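Local coordinates for protein nudix Hydrolase, RenU (Mycolicibacterium smegmatis, PDB 6UUF) that probably hydrolyses nucleoside diphosphate-linked substrates, perhaps including NADH, as a magnesium-dependent enzyme of the Nudix family, at residues S48-T53 with L142-A147; A30-G35 with A115-T120; R16-H21 with G58-S63. The protein carries 3 engineered substitutions. One frame throughout, in Å; residues are numbered along the deposited sequence.

Contact 1: S48-T53 with L142-A147; sequences SHQGGT and LHPGFA
Q50 and H143 meet at about a right angle. CB of Q50 lies 3.4 Å from CD2 of H143, and CG follows close behind it. The amide plane of Q50 is turned 67° from the imidazole. Beyond the ring the same side chain reaches P144 tip to tip, CG of Q50 being 3.8 Å from CD of P144. P144 in turn sets CD over one face of the H143 ring, offset toward its rim. The other ring of the contact, H49, comes to H143 rim to rim, the planes inclined by 29° and neither lying over the other. Here H143 NE2 is at the edge of the H49 ring, 3.9 Å from H49 ND1, so the two imidazoles graze without stacking. H143 is the N-cap of helix 144-158, the C-terminal helix of this Nudix fold. Its CG stands anti to the backbone N (chi1 -177°), and ND1 accepts a weak bond from G145 N. The opposing loop, which joins strands 37-44 and 54-60, makes two overlapping type II turns, S48 to G51 and Q50 to T53. Q50 is the third residue of the first turn, with a positive phi, and CB points toward the helix start. The second turn is braced by T53, whose OG1, set between the backbone N and the carbonyl carbon, donates to Q50 O over 2.7 Å within the carbonyl plane. On the helix side T53 meets backbone: CB lies 3.5 Å from H143 N and 3.7 Å from L142 C, while CG2 approaches L142 O. T53 and H143 both also touch R44 of strand 37-44, and H143 shares a backbone hydrogen bond with W54.

Contact 2: A30-G35 with A115-T120; sequences APMPGG and AEPLHT
P31 and A30 each cover one face of a flat peptide group of segment 115-120. The ring of P31 lies over the A115–E116 peptide, with CD 3.4 Å from A115 O and 3.7 Å from A115 C, well above the plane rather than at its edge; CG is as close to the same oxygen. One residue earlier, CB of A30 stands over the next peptide, between E116 and P117, 3.5 Å from E116 O and 3.7 Å from P117 N. The P31 ring and the A30 methyl thus rest on amide faces, a contact of shape and dispersion. An alanine in place of P31 would lose CG and CD, and would probably leave a gap over the A115–E116 peptide. P117 returns the contact through CD and CG: CD is 3.5 Å from P31 O, and CG comes against the sulfur of M32. M32 starts out pointing away from P117, but a bend at chi2 (-57°) brings SD to 3.7 Å from P117 CG, the two side chains crossing obliquely. Beyond M32 the chain turns through G34 and G35 in the β-hairpin connection between strands 23-31 and 37-44, where A30 pairs with A38. Strand 126-133 contacts both this end of strand 23-31 and segment 115-120, the connection leaving strand 104-113: W131 touches both A30 and P117 and its NE1 is hydrogen-bonded to L118 O, M32 lies on L133 of the same strand, and P31 meets L162 beyond helix 144-158.

Contact 3: R16-H21 with G58-S63; sequences RFWGRH and GGARDS
G19 and H21 run past A60 and R61, each pair with CA atoms 5.5 Å apart, and the touching parts point broadly the same way, 36° from each other. This is where the Nudix box begins: segment 58-63 leaves strand 54-60 with G59, the first glycine of the signature, and leads into helix 67-79. G19 has backbone angles that call for glycine, and a side chain there would also crowd the methyl of A60. Where the chains come together, water fills the place of a direct backbone bond. One molecule accepts from H21 N at 2.9 Å and donates to R61 O at 2.7 Å. Among the side chains, W18 brings CD1 to within 4.2 Å of A60 CB, an oblique approach; its indole also meets W8 edge to face. H21 does most of the joining. Its CB rests against R61 O, and that oxygen lies in the plane of the ring at its edge. Farther along, the imidazole spans D62 to S63, where NE2 and OG of S63 are hydrogen-bonded at 2.7 Å; either could be the donor. This bond holds the ring by its tip while R61 O touches its base, which should limit its rotation. S63 N, for its part, bonds to D62 OD1 from above the carboxylate plane. R61 is extended from CG to NE, its aliphatic part running beside H21 O, and NE donates to E65 O, a residue of the signature. At the far end a second water sits in the guanidinium plane, accepting from R61 NH1 at 3.0 Å and donating to H21 O at 2.9 Å.

Overall arrangement
All three contacts lie at the surface of one Nudix domain and none touches another. Contacts 1 and 3 are the nearest pair, with centres 17 Å apart and nearest atoms about 7 Å apart; strand 54-60 runs between them, following the loop of contact 1 and entering contact 3. Contact 2 is remote, its centre 24 Å from contact 1 and 30 Å from contact 3, on the opposite side of the chain's centre from the latter. Along the chain the segments alternate: 16-21, 30-35, 48-53, 58-63, 115-120 and 142-147. Strands 23-31 and 54-60 are neighbours in the mixed sheet, so contacts 2 and 3 are joined through it despite their separation.

Contact 1: S48-T53 with L142-A147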
loop_
_atom_site.group_PDB
_atom_site.type_symbol
_atom_site.label_atom_id
_atom_site.label_comp_id
_atom_site.label_asym_id
_atom_site.label_seq_id
_atom_site.Cartn_x
_atom_site.Cartn_y
_atom_site.Cartn_z
ATOM N N SER A 48 8.895 7.567 -11.654
ATOM C CA SER A 48 7.915 7.871 -10.588
ATOM C C SER A 48 8.599 8.190 -9.248
ATOM O O SER A 48 9.839 7.996 -9.084
ATOM C CB SER A 48 6.892 6.724 -10.413
ATOM O OG SER A 48 7.439 5.590 -9.736
ATOM N N HIS A 49 7.773 8.676 -8.310
ATOM C CA HIS A 49 8.201 9.042 -6.935
ATOM C C HIS A 49 8.894 7.861 -6.250
ATOM O O HIS A 49 8.287 6.801 -6.008
ATOM C CB HIS A 49 7.003 9.546 -6.082
ATOM C CG HIS A 49 7.387 10.141 -4.756
ATOM N ND1 HIS A 49 7.435 9.400 -3.591
ATOM C CD2 HIS A 49 7.709 11.413 -4.408
ATOM C CE1 HIS A 49 7.795 10.185 -2.590
ATOM N NE2 HIS A 49 7.975 11.409 -3.060
ATOM N N GLN A 50 10.179 8.050 -5.966
ATOM C CA GLN A 50 11.001 7.046 -5.325
ATOM C C GLN A 50 11.122 5.785 -6.221
ATOM O O GLN A 50 11.041 4.649 -5.746
ATOM C CB GLN A 50 10.433 6.748 -3.925
ATOM C CG GLN A 50 11.483 6.645 -2.840
ATOM C CD GLN A 50 11.938 7.997 -2.343
ATOM O OE1 GLN A 50 11.287 8.613 -1.498
ATOM N NE2 GLN A 50 13.063 8.461 -2.855
ATOM N N GLY A 51 11.313 6.015 -7.525
ATOM C CA GLY A 51 11.582 4.946 -8.495
ATOM C C GLY A 51 12.871 4.195 -8.178
ATOM O O GLY A 51 13.854 4.808 -7.755
ATOM N N GLY A 52 12.857 2.871 -8.375
ATOM C CA GLY A 52 13.944 1.980 -7.929
ATOM C C GLY A 52 13.672 1.257 -6.605
ATOM O O GLY A 52 14.397 0.335 -6.229
ATOM N N THR A 53 12.631 1.657 -5.882
ATOM C CA THR A 53 12.326 1.001 -4.599
ATOM C C THR A 53 11.012 0.271 -4.679
ATOM O O THR A 53 10.252 0.449 -5.622
ATOM C CB THR A 53 12.275 2.010 -3.450
ATOM O OG1 THR A 53 11.222 2.946 -3.706
ATOM C CG2 THR A 53 13.631 2.740 -3.299
ATOM N N LEU A 142 13.483 -0.909 0.017
ATOM C CA LEU A 142 12.112 -0.476 0.235
ATOM C C LEU A 142 12.006 1.029 0.120
ATOM O O LEU A 142 12.948 1.768 0.446
ATOM C CB LEU A 142 11.610 -0.917 1.621
ATOM C CG LEU A 142 11.467 -2.423 1.872
ATOM C CD1 LEU A 142 10.909 -2.699 3.263
ATOM C CD2 LEU A 142 10.611 -3.095 0.806
ATOM N N HIS A 143 10.838 1.486 -0.325
ATOM C CA HIS A 143 10.491 2.899 -0.208
ATOM C C HIS A 143 10.720 3.317 1.277
ATOM O O HIS A 143 10.250 2.633 2.175
ATOM C CB HIS A 143 9.029 3.096 -0.617
ATOM C CG HIS A 143 8.600 4.527 -0.589
ATOM N ND1 HIS A 143 8.403 5.217 0.583
ATOM C CD2 HIS A 143 8.384 5.413 -1.586
ATOM C CE1 HIS A 143 8.061 6.461 0.314
ATOM N NE2 HIS A 143 8.054 6.610 -0.997
ATOM N N PRO A 144 11.471 4.395 1.540
ATOM C CA PRO A 144 11.851 4.683 2.944
ATOM C C PRO A 144 10.694 4.911 3.901
ATOM O O PRO A 144 10.872 4.695 5.083
ATOM C CB PRO A 144 12.685 5.972 2.843
ATOM C CG PRO A 144 12.439 6.513 1.472
ATOM C CD PRO A 144 12.145 5.309 0.602
ATOM N N GLY A 145 9.571 5.450 3.406
ATOM C CA GLY A 145 8.288 5.533 4.153
ATOM C C GLY A 145 7.688 4.186 4.534
ATOM O O GLY A 145 7.346 3.925 5.682
ATOM N N PHE A 146 7.614 3.304 3.554
ATOM C CA PHE A 146 7.204 1.943 3.791
ATOM C C PHE A 146 8.139 1.205 4.763
ATOM O O PHE A 146 7.690 0.593 5.706
ATOM C CB PHE A 146 7.159 1.215 2.461
ATOM C CG PHE A 146 6.678 -0.151 2.561
ATOM C CD1 PHE A 146 5.465 -0.428 3.185
ATOM C CD2 PHE A 146 7.421 -1.195 2.034
ATOM C CE1 PHE A 146 4.983 -1.718 3.248
ATOM C CE2 PHE A 146 6.939 -2.508 2.098
ATOM C CZ PHE A 146 5.723 -2.775 2.716
ATOM N N ALA A 147 9.436 1.295 4.540
ATOM C CA ALA A 147 10.389 0.581 5.395
ATOM C C ALA A 147 10.283 1.030 6.849
ATOM O O ALA A 147 10.477 0.233 7.737
ATOM C CB ALA A 147 11.821 0.760 4.903
#

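Contact 2: A30-G35 with A115-T120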
loop_
_atom_site.group_PDB
_atom_site.type_symbol
_atom_site.label_atom_id
_atom_site.label_comp_id
_atom_site.label_asym_id
_atom_site.label_seq_id
_atom_site.Cartn_x
_atom_site.Cartn_y
_atom_site.Cartn_z
ATOM N N ALA A 30 -1.313 -13.186 0.507
ATOM C CA ALA A 30 -1.756 -14.484 -0.042
ATOM C C ALA A 30 -0.964 -15.668 0.497
ATOM O O ALA A 30 0.229 -15.565 0.719
ATOM C CB ALA A 30 -1.749 -14.502 -1.569
ATOM N N PRO A 31 -1.647 -16.800 0.717
ATOM C CA PRO A 31 -0.934 -17.980 1.202
ATOM C C PRO A 31 -0.162 -18.612 0.068
ATOM O O PRO A 31 -0.633 -18.610 -1.078
ATOM C CB PRO A 31 -2.056 -18.909 1.661
ATOM C CG PRO A 31 -3.304 -18.399 1.020
ATOM C CD PRO A 31 -3.026 -17.125 0.309
ATOM N N MET A 32 1.008 -19.133 0.371
ATOM C CA MET A 32 1.738 -19.922 -0.627
ATOM C C MET A 32 1.326 -21.403 -0.546
ATOM O O MET A 32 0.809 -21.833 0.498
ATOM C CB MET A 32 3.227 -19.732 -0.398
ATOM C CG MET A 32 3.687 -18.311 -0.651
ATOM S SD MET A 32 3.262 -17.843 -2.334
ATOM C CE MET A 32 4.720 -17.000 -2.929
ATOM N N PRO A 33 1.527 -22.192 -1.632
ATOM C CA PRO A 33 1.264 -23.640 -1.433
ATOM C C PRO A 33 2.025 -24.178 -0.203
ATOM O O PRO A 33 1.452 -24.912 0.600
ATOM C CB PRO A 33 1.729 -24.272 -2.752
ATOM C CG PRO A 33 1.575 -23.175 -3.765
ATOM C CD PRO A 33 1.890 -21.888 -3.033
ATOM N N GLY A 34 3.267 -23.725 -0.030
ATOM C CA GLY A 34 4.030 -23.898 1.217
ATOM C C GLY A 34 3.244 -23.631 2.485
ATOM O O GLY A 34 3.429 -24.310 3.490
ATOM N N GLY A 35 2.380 -22.625 2.434
ATOM C CA GLY A 35 1.441 -22.329 3.509
ATOM C C GLY A 35 1.763 -20.997 4.144
ATOM O O GLY A 35 0.907 -20.407 4.794
ATOM N N ALA A 115 -7.205 -15.453 -1.829
ATOM C CA ALA A 115 -7.191 -16.910 -1.620
ATOM C C ALA A 115 -5.869 -17.573 -2.074
ATOM O O ALA A 115 -5.504 -18.623 -1.564
ATOM C CB ALA A 115 -8.391 -17.546 -2.317
ATOM N N GLU A 116 -5.144 -16.936 -2.993
ATOM C CA GLU A 116 -3.928 -17.497 -3.580
ATOM C C GLU A 116 -3.162 -16.339 -4.214
ATOM O O GLU A 116 -3.697 -15.238 -4.320
ATOM C CB GLU A 116 -4.280 -18.536 -4.639
ATOM C CG GLU A 116 -5.338 -18.076 -5.625
ATOM C CD GLU A 116 -5.383 -18.943 -6.853
ATOM O OE1 GLU A 116 -6.255 -19.821 -6.940
ATOM O OE2 GLU A 116 -4.522 -18.758 -7.723
ATOM N N PRO A 117 -1.910 -16.562 -4.623
ATOM C CA PRO A 117 -1.243 -15.455 -5.285
ATOM C C PRO A 117 -1.896 -15.199 -6.655
ATOM O O PRO A 117 -2.012 -16.121 -7.455
ATOM C CB PRO A 117 0.216 -15.941 -5.400
ATOM C CG PRO A 117 0.340 -17.045 -4.401
ATOM C CD PRO A 117 -1.008 -17.711 -4.474
ATOM N N LEU A 118 -2.378 -13.977 -6.859
ATOM C CA LEU A 118 -3.098 -13.584 -8.080
ATOM C C LEU A 118 -2.164 -13.197 -9.221
ATOM O O LEU A 118 -1.069 -12.649 -8.988
ATOM C CB LEU A 118 -4.046 -12.388 -7.798
ATOM C CG LEU A 118 -5.061 -12.573 -6.686
ATOM C CD1 LEU A 118 -5.962 -11.356 -6.501
ATOM C CD2 LEU A 118 -5.879 -13.823 -6.975
ATOM N N HIS A 119 -2.619 -13.480 -10.447
ATOM C CA HIS A 119 -2.009 -12.955 -11.686
ATOM C C HIS A 119 -2.320 -11.469 -11.801
ATOM O O HIS A 119 -3.453 -11.032 -11.553
ATOM C CB HIS A 119 -2.570 -13.651 -12.931
ATOM C CG HIS A 119 -1.997 -13.128 -14.218
ATOM N ND1 HIS A 119 -2.610 -12.140 -14.964
ATOM C CD2 HIS A 119 -0.849 -13.437 -14.875
ATOM C CE1 HIS A 119 -1.874 -11.881 -16.034
ATOM N NE2 HIS A 119 -0.796 -12.647 -15.999
ATOM N N THR A 120 -1.312 -10.703 -12.176
ATOM C CA THR A 120 -1.386 -9.248 -12.233
ATOM C C THR A 120 -1.113 -8.869 -13.693
ATOM O O THR A 120 -0.404 -9.596 -14.404
ATOM C CB THR A 120 -0.348 -8.576 -11.276
ATOM O OG1 THR A 120 0.972 -8.935 -11.654
ATOM C CG2 THR A 120 -0.501 -9.068 -9.875
#

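Contact 3: R16-H21 with G58-S63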
loop_
_atom_site.group_PDB
_atom_site.type_symbol
_atom_site.label_atom_id
_atom_site.label_comp_id
_atom_site.label_asym_id
_atom_site.label_seq_id
_atom_site.Cartn_x
_atom_site.Cartn_y
_atom_site.Cartn_z
ATOM N N ARG A 16 6.118 19.571 1.118
ATOM C CA ARG A 16 4.772 19.431 0.567
ATOM C C ARG A 16 4.496 17.963 0.379
ATOM O O ARG A 16 5.410 17.252 0.082
ATOM C CB ARG A 16 4.604 20.185 -0.751
ATOM C CG ARG A 16 5.393 19.651 -1.912
ATOM C CD ARG A 16 5.106 20.522 -3.129
ATOM N NE ARG A 16 5.766 21.831 -3.118
ATOM C CZ ARG A 16 5.486 22.807 -3.981
ATOM N NH1 ARG A 16 4.520 22.664 -4.886
ATOM N NH2 ARG A 16 6.153 23.942 -3.938
ATOM N N PHE A 17 3.225 17.565 0.532
ATOM C CA PHE A 17 2.733 16.210 0.349
ATOM C C PHE A 17 1.584 16.254 -0.621
ATOM O O PHE A 17 0.710 17.118 -0.497
ATOM C CB PHE A 17 2.189 15.712 1.654
ATOM C CG PHE A 17 3.236 15.487 2.691
ATOM C CD1 PHE A 17 3.786 16.558 3.409
ATOM C CD2 PHE A 17 3.709 14.214 2.938
ATOM C CE1 PHE A 17 4.807 16.356 4.341
ATOM C CE2 PHE A 17 4.701 14.005 3.905
ATOM C CZ PHE A 17 5.271 15.085 4.592
ATOM N N TRP A 18 1.544 15.316 -1.549
ATOM C CA TRP A 18 0.485 15.272 -2.508
ATOM C C TRP A 18 -0.802 14.633 -1.987
ATOM O O TRP A 18 -0.787 13.511 -1.451
ATOM C CB TRP A 18 0.901 14.493 -3.723
ATOM C CG TRP A 18 -0.177 14.560 -4.724
ATOM C CD1 TRP A 18 -1.047 13.577 -5.055
ATOM C CD2 TRP A 18 -0.541 15.704 -5.482
ATOM N NE1 TRP A 18 -1.915 14.025 -6.003
ATOM C CE2 TRP A 18 -1.638 15.336 -6.279
ATOM C CE3 TRP A 18 -0.044 17.007 -5.565
ATOM C CZ2 TRP A 18 -2.224 16.204 -7.181
ATOM C CZ3 TRP A 18 -0.633 17.878 -6.418
ATOM C CH2 TRP A 18 -1.726 17.478 -7.231
ATOM N N GLY A 19 -1.917 15.330 -2.184
ATOM C CA GLY A 19 -3.228 14.749 -1.939
ATOM C C GLY A 19 -3.846 15.272 -0.661
ATOM O O GLY A 19 -3.482 14.880 0.463
ATOM N N ARG A 20 -4.796 16.165 -0.840
ATOM C CA ARG A 20 -5.469 16.789 0.278
ATOM C C ARG A 20 -6.075 15.852 1.304
ATOM O O ARG A 20 -6.087 16.154 2.495
ATOM C CB ARG A 20 -6.516 17.743 -0.264
ATOM C CG ARG A 20 -5.828 18.969 -0.837
ATOM C CD ARG A 20 -6.704 20.183 -0.893
ATOM N NE ARG A 20 -5.884 21.396 -0.926
ATOM C CZ ARG A 20 -5.596 22.194 0.111
ATOM N NH1 ARG A 20 -4.840 23.261 -0.114
ATOM N NH2 ARG A 20 -6.059 21.981 1.348
ATOM N N HIS A 21 -6.553 14.711 0.855
ATOM C CA HIS A 21 -7.174 13.719 1.743
ATOM C C HIS A 21 -6.211 12.581 2.085
ATOM O O HIS A 21 -6.651 11.500 2.497
ATOM C CB HIS A 21 -8.406 13.130 1.028
ATOM C CG HIS A 21 -9.355 14.160 0.488
ATOM N ND1 HIS A 21 -9.956 15.104 1.292
ATOM C CD2 HIS A 21 -9.843 14.359 -0.760
ATOM C CE1 HIS A 21 -10.757 15.857 0.556
ATOM N NE2 HIS A 21 -10.714 15.417 -0.686
ATOM N N GLY A 58 -0.635 2.028 -4.400
ATOM C CA GLY A 58 -1.455 2.969 -3.657
ATOM C C GLY A 58 -1.679 4.229 -4.465
ATOM O O GLY A 58 -1.141 4.385 -5.534
ATOM N N GLY A 59 -2.463 5.143 -3.938
ATOM C CA GLY A 59 -2.483 6.451 -4.540
ATOM C C GLY A 59 -3.231 7.373 -3.634
ATOM O O GLY A 59 -3.503 7.037 -2.476
ATOM N N ALA A 60 -3.568 8.525 -4.178
ATOM C CA ALA A 60 -4.272 9.567 -3.438
ATOM C C ALA A 60 -5.729 9.252 -3.208
ATOM O O ALA A 60 -6.433 8.731 -4.094
ATOM C CB ALA A 60 -4.135 10.931 -4.130
ATOM N N ARG A 61 -6.177 9.582 -2.012
ATOM C CA ARG A 61 -7.553 9.364 -1.639
ATOM C C ARG A 61 -8.414 10.481 -2.190
ATOM O O ARG A 61 -8.081 11.663 -2.052
ATOM C CB ARG A 61 -7.650 9.346 -0.135
ATOM C CG ARG A 61 -9.022 9.063 0.369
ATOM C CD ARG A 61 -9.017 8.969 1.878
ATOM N NE ARG A 61 -10.401 8.859 2.323
ATOM C CZ ARG A 61 -10.791 8.948 3.591
ATOM N NH1 ARG A 61 -9.905 9.182 4.560
ATOM N NH2 ARG A 61 -12.090 8.851 3.879
ATOM N N ASP A 62 -9.515 10.092 -2.818
ATOM C CA ASP A 62 -10.471 11.046 -3.353
ATOM C C ASP A 62 -11.505 11.470 -2.270
ATOM O O ASP A 62 -11.731 10.773 -1.266
ATOM C CB ASP A 62 -11.138 10.441 -4.592
ATOM C CG ASP A 62 -11.692 11.488 -5.548
ATOM O OD1 ASP A 62 -11.509 12.726 -5.330
ATOM O OD2 ASP A 62 -12.311 11.062 -6.547
ATOM N N SER A 63 -12.111 12.632 -2.482
ATOM C CA SER A 63 -13.046 13.264 -1.549
ATOM C C SER A 63 -14.220 12.442 -1.062
ATOM O O SER A 63 -14.694 12.693 0.015
ATOM C CB SER A 63 -13.631 14.530 -2.167
ATOM O OG SER A 63 -12.596 15.361 -2.617
HETATM O O HOH W 1 -5.822 12.923 -1.358
HETATM O O HOH W 2 -6.894 9.402 4.555
#